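Local coordinates for Serine/threonine-protein kinase-like protein ACR4 (Arabidopsis thaliana, PDB 7A0J) that controls formative cell division in root meristems as a membrane receptor kinase responding to the CLE40 peptide, and is represented here by its propeller ectodomain, at residues T268-Y273 against S292-G297; S16-L21 against C283-G288. All coordinates share one frame; numbering follows the deposited sequence.

Contact 1: residues T268-Y273 against S292-G297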
loop_
_atom_site.group_PDB
_atom_site.type_symbol
_atom_site.label_atom_id
_atom_site.label_comp_id
_atom_site.label_asym_id
_atom_site.label_seq_id
_atom_site.Cartn_x
_atom_site.Cartn_y
_atom_site.Cartn_z
ATOM N N THR A 268 13.687 11.231 -14.578
ATOM C CA THR A 268 15.084 10.857 -14.223
ATOM C C THR A 268 15.721 11.905 -13.299
ATOM O O THR A 268 16.440 11.494 -12.364
ATOM C CB THR A 268 15.924 10.654 -15.490
ATOM O OG1 THR A 268 15.915 11.870 -16.238
ATOM C CG2 THR A 268 15.415 9.522 -16.355
ATOM N N GLY A 269 15.474 13.195 -13.548
ATOM C CA GLY A 269 16.200 14.316 -12.914
ATOM C C GLY A 269 15.644 14.705 -11.551
ATOM O O GLY A 269 16.204 15.642 -10.948
ATOM N N ILE A 270 14.599 14.021 -11.073
ATOM C CA ILE A 270 13.865 14.363 -9.815
ATOM C C ILE A 270 14.372 13.476 -8.674
ATOM O O ILE A 270 14.703 12.304 -8.937
ATOM C CB ILE A 270 12.342 14.207 -10.003
ATOM C CG1 ILE A 270 11.836 14.938 -11.250
ATOM C CG2 ILE A 270 11.600 14.651 -8.749
ATOM C CD1 ILE A 270 10.405 14.618 -11.603
ATOM N N GLY A 271 14.405 14.020 -7.453
ATOM C CA GLY A 271 14.655 13.271 -6.207
ATOM C C GLY A 271 13.424 13.254 -5.316
ATOM O O GLY A 271 13.183 14.261 -4.623
ATOM N N PHE A 272 12.668 12.153 -5.344
ATOM C CA PHE A 272 11.472 11.910 -4.494
ATOM C C PHE A 272 11.921 11.355 -3.139
ATOM O O PHE A 272 12.984 10.702 -3.087
ATOM C CB PHE A 272 10.517 10.921 -5.167
ATOM C CG PHE A 272 9.999 11.345 -6.518
ATOM C CD1 PHE A 272 9.073 12.370 -6.636
ATOM C CD2 PHE A 272 10.423 10.703 -7.673
ATOM C CE1 PHE A 272 8.587 12.749 -7.878
ATOM C CE2 PHE A 272 9.937 11.085 -8.914
ATOM C CZ PHE A 272 9.020 12.105 -9.014
ATOM N N TYR A 273 11.137 11.602 -2.084
ATOM C CA TYR A 273 11.343 11.022 -0.731
ATOM C C TYR A 273 10.377 9.849 -0.512
ATOM O O TYR A 273 10.576 9.115 0.474
ATOM C CB TYR A 273 11.244 12.102 0.353
ATOM C CG TYR A 273 9.855 12.534 0.754
ATOM C CD1 TYR A 273 9.084 11.768 1.615
ATOM C CD2 TYR A 273 9.328 13.739 0.316
ATOM C CE1 TYR A 273 7.813 12.167 2.000
ATOM C CE2 TYR A 273 8.061 14.156 0.694
ATOM C CZ TYR A 273 7.300 13.367 1.540
ATOM O OH TYR A 273 6.050 13.770 1.917
ATOM N N SER A 292 -0.504 19.830 -6.458
ATOM C CA SER A 292 -0.999 18.529 -6.980
ATOM C C SER A 292 0.198 17.612 -7.220
ATOM O O SER A 292 1.310 18.087 -7.435
ATOM C CB SER A 292 -1.840 18.722 -8.220
ATOM O OG SER A 292 -1.071 19.252 -9.288
ATOM N N PRO A 293 0.019 16.272 -7.186
ATOM C CA PRO A 293 1.155 15.349 -7.186
ATOM C C PRO A 293 1.832 15.186 -8.557
ATOM O O PRO A 293 1.183 15.394 -9.569
ATOM C CB PRO A 293 0.515 14.028 -6.735
ATOM C CG PRO A 293 -0.903 14.112 -7.256
ATOM C CD PRO A 293 -1.276 15.575 -7.146
ATOM N N VAL A 294 3.116 14.818 -8.545
ATOM C CA VAL A 294 3.915 14.476 -9.760
ATOM C C VAL A 294 3.659 13.000 -10.085
ATOM O O VAL A 294 4.165 12.139 -9.343
ATOM C CB VAL A 294 5.417 14.760 -9.558
ATOM C CG1 VAL A 294 6.216 14.466 -10.818
ATOM C CG2 VAL A 294 5.668 16.183 -9.085
ATOM N N CYS A 295 2.894 12.726 -11.145
ATOM C CA CYS A 295 2.448 11.362 -11.536
ATOM C C CYS A 295 2.748 11.109 -13.014
ATOM O O CYS A 295 2.734 12.075 -13.802
ATOM C CB CYS A 295 0.961 11.166 -11.271
ATOM S SG CYS A 295 0.482 11.583 -9.576
ATOM N N TRP A 296 3.006 9.846 -13.358
ATOM C CA TRP A 296 3.298 9.375 -14.736
ATOM C C TRP A 296 2.668 7.998 -14.956
ATOM O O TRP A 296 2.604 7.211 -13.988
ATOM C CB TRP A 296 4.810 9.390 -15.000
ATOM C CG TRP A 296 5.597 8.386 -14.214
ATOM C CD1 TRP A 296 5.954 7.126 -14.600
ATOM C CD2 TRP A 296 6.150 8.574 -12.900
ATOM N NE1 TRP A 296 6.682 6.517 -13.613
ATOM C CE2 TRP A 296 6.821 7.380 -12.559
ATOM C CE3 TRP A 296 6.138 9.627 -11.977
ATOM C CZ2 TRP A 296 7.472 7.217 -11.337
ATOM C CZ3 TRP A 296 6.782 9.464 -10.769
ATOM C CH2 TRP A 296 7.440 8.274 -10.456
ATOM N N GLY A 297 2.188 7.747 -16.178
ATOM C CA GLY A 297 1.550 6.482 -16.586
ATOM C C GLY A 297 2.566 5.517 -17.166
ATOM O O GLY A 297 3.530 5.988 -17.802
#

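Contact 2: residues S16-L21 against C283-G288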
loop_
_atom_site.group_PDB
_atom_site.type_symbol
_atom_site.label_atom_id
_atom_site.label_comp_id
_atom_site.label_asym_id
_atom_site.label_seq_id
_atom_site.Cartn_x
_atom_site.Cartn_y
_atom_site.Cartn_z
ATOM N N SER A 16 -8.750 8.350 -11.153
ATOM C CA SER A 16 -7.437 8.204 -10.471
ATOM C C SER A 16 -7.321 9.269 -9.379
ATOM O O SER A 16 -7.546 10.454 -9.697
ATOM C CB SER A 16 -6.313 8.329 -11.458
ATOM O OG SER A 16 -6.425 9.543 -12.186
ATOM N N VAL A 17 -6.986 8.868 -8.150
ATOM C CA VAL A 17 -6.831 9.804 -6.998
ATOM C C VAL A 17 -5.544 9.466 -6.238
ATOM O O VAL A 17 -5.270 8.273 -6.013
ATOM C CB VAL A 17 -8.062 9.781 -6.072
ATOM C CG1 VAL A 17 -7.877 10.676 -4.857
ATOM C CG2 VAL A 17 -9.327 10.168 -6.821
ATOM N N PHE A 18 -4.799 10.507 -5.866
ATOM C CA PHE A 18 -3.661 10.468 -4.917
ATOM C C PHE A 18 -4.113 11.150 -3.624
ATOM O O PHE A 18 -4.646 12.277 -3.699
ATOM C CB PHE A 18 -2.440 11.155 -5.533
ATOM C CG PHE A 18 -1.274 11.363 -4.600
ATOM C CD1 PHE A 18 -1.232 12.456 -3.747
ATOM C CD2 PHE A 18 -0.208 10.477 -4.588
ATOM C CE1 PHE A 18 -0.155 12.649 -2.894
ATOM C CE2 PHE A 18 0.868 10.672 -3.735
ATOM C CZ PHE A 18 0.892 11.759 -2.890
ATOM N N CYS A 19 -3.938 10.478 -2.485
ATOM C CA CYS A 19 -4.171 11.047 -1.132
ATOM C C CYS A 19 -2.878 10.948 -0.319
ATOM O O CYS A 19 -2.165 9.934 -0.458
ATOM C CB CYS A 19 -5.317 10.343 -0.414
ATOM S SG CYS A 19 -6.883 10.420 -1.321
ATOM N N GLY A 20 -2.589 11.978 0.476
ATOM C CA GLY A 20 -1.412 12.044 1.357
ATOM C C GLY A 20 -1.753 12.696 2.682
ATOM O O GLY A 20 -2.711 13.494 2.718
ATOM N N LEU A 21 -1.010 12.359 3.736
ATOM C CA LEU A 21 -1.085 13.046 5.051
ATOM C C LEU A 21 -0.397 14.408 4.904
ATOM O O LEU A 21 0.674 14.455 4.263
ATOM C CB LEU A 21 -0.415 12.181 6.125
ATOM C CG LEU A 21 -0.965 10.761 6.274
ATOM C CD1 LEU A 21 -0.241 10.013 7.381
ATOM C CD2 LEU A 21 -2.464 10.773 6.536
ATOM N N CYS A 283 2.879 7.875 -8.602
ATOM C CA CYS A 283 3.055 9.269 -8.122
ATOM C C CYS A 283 4.210 9.313 -7.118
ATOM O O CYS A 283 4.327 8.373 -6.311
ATOM C CB CYS A 283 1.774 9.801 -7.492
ATOM S SG CYS A 283 0.363 9.782 -8.629
ATOM N N GLY A 284 5.038 10.358 -7.197
ATOM C CA GLY A 284 6.123 10.644 -6.242
ATOM C C GLY A 284 5.927 12.000 -5.590
ATOM O O GLY A 284 5.313 12.875 -6.231
ATOM N N VAL A 285 6.425 12.164 -4.361
ATOM C CA VAL A 285 6.367 13.440 -3.587
ATOM C C VAL A 285 7.797 13.968 -3.411
ATOM O O VAL A 285 8.678 13.176 -3.024
ATOM C CB VAL A 285 5.641 13.267 -2.237
ATOM C CG1 VAL A 285 4.135 13.162 -2.428
ATOM C CG2 VAL A 285 6.156 12.080 -1.434
ATOM N N LEU A 286 8.010 15.253 -3.719
ATOM C CA LEU A 286 9.300 15.974 -3.544
ATOM C C LEU A 286 9.316 16.634 -2.162
ATOM O O LEU A 286 10.319 16.473 -1.441
ATOM C CB LEU A 286 9.456 17.033 -4.641
ATOM C CG LEU A 286 9.833 16.509 -6.027
ATOM C CD1 LEU A 286 8.620 15.939 -6.746
ATOM C CD2 LEU A 286 10.471 17.610 -6.859
ATOM N N THR A 287 8.241 17.355 -1.828
ATOM C CA THR A 287 8.089 18.143 -0.576
ATOM C C THR A 287 6.607 18.205 -0.187
ATOM O O THR A 287 5.773 17.666 -0.941
ATOM C CB THR A 287 8.706 19.539 -0.742
ATOM O OG1 THR A 287 8.465 20.281 0.453
ATOM C CG2 THR A 287 8.157 20.294 -1.933
ATOM N N GLY A 288 6.305 18.845 0.948
ATOM C CA GLY A 288 4.941 19.008 1.486
ATOM C C GLY A 288 4.394 20.408 1.258
ATOM O O GLY A 288 3.577 20.860 2.087
#

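Contact 1: residues T268-Y273 against S292-G297
Val294 meets two side chains of the 268-273 loop, and through them the entry to the seventh repeat is folded back onto the last strand of that same repeat. Its CG1 branch, held anti to the backbone N (chi1 -178°), lies at the edge of the Phe272 ring, near the ring plane and 4.1 Å from Phe272 CZ. The same methyl group reaches Ile270, with Val294 CG1 4.3 Å from Ile270 CD1. Ile270 also touches Phe272 directly: its CG2 sits 3.6 Å above the plane of the phenylalanine ring, offset toward the rim, so one face of that ring is partly covered from within its own loop. Cys295 points away from the loop and joins Cys283 in a disulfide on the other side of the strand. Trp296 turns back toward the loop and brings its six-membered ring to Phe272. The two side chains approach from opposite directions, and the closest pair is Trp296 CZ3 and Phe272 CZ, at 3.9 Å. The planes are 26° from parallel, but the rings are slid so far that their centroids stand 5.8 Å apart and they barely overlap. The contact therefore depends on rim carbons rather than on a full stack. No hydrogen bond crosses between the segments; the union is apolar and buries a modest 136 Å². The indole nitrogen has its partner outside the two segments: Trp296 NE1 makes a weak hydrogen bond to Pro265 O. In the propeller, strand 294-297 lies at one side of a three-stranded antiparallel sheet beside strand 281-285, while Phe272 and Trp296 both also touch Ala253 on strand 253-257, setting the contact between the sixth and seventh repeats.

Contact 2: residues S16-L21 against C283-G288
Phe18 packs against Cys283 and Val285 where the first and last of the seven repeats meet, so this contact helps to close the beta-propeller. No hydrogen bond passes between the two segments, which meet through side chains; nearby, Gly288 O is hydrogen-bonded to Ser23 OG of the first repeat. From CB, the phenylalanine reaches out with CG anti to the backbone N (chi1 172°), which directs the ring toward strand 281-285. Phe18 CD2 comes first, 3.6 Å from Cys283 CB and 4.1 Å from Cys283 SG. One atom farther along, Phe18 CE2 is still 4.0 Å from Cys283 CB. Cys283 SG makes a sulfur-aromatic contact with the Phe18 ring, 5.2 Å from its centroid and 58° off the ring normal, an oblique approach. Ile9 of strand 7-10 touches both Phe18 and Cys283, and Ile7 both Phe18 and Val285. With an alanine here, the ring would be gone, and Cys283 and Val285 would probably lose their shared partner, leaving a gap at the closure. At the tip, Phe18 CZ stands 3.6 Å from CG1 of Val285.

The two contacts use opposite sides of the seventh repeat's sheet, and their centres are about 9 Å apart. Strands 281-285 and 294-297 are neighbours in that sheet, joined by a probable hydrogen bond from Gly284 N to Val294 O (2.9 Å) and by the disulfide between Cys283 SG and Cys295 SG (2.0 Å). Contact 1 faces the sixth repeat, contact 2 the first, so the blade is packed on both flanks. Phe272 also packs on the 283-288 segment, with Phe272 CE1 3.4 Å from Leu286 CD1 and Phe272 CD1 3.3 Å from Gly284 C. Both contacts belong to the ectodomain and thus probably lie across the membrane from the kinase active site.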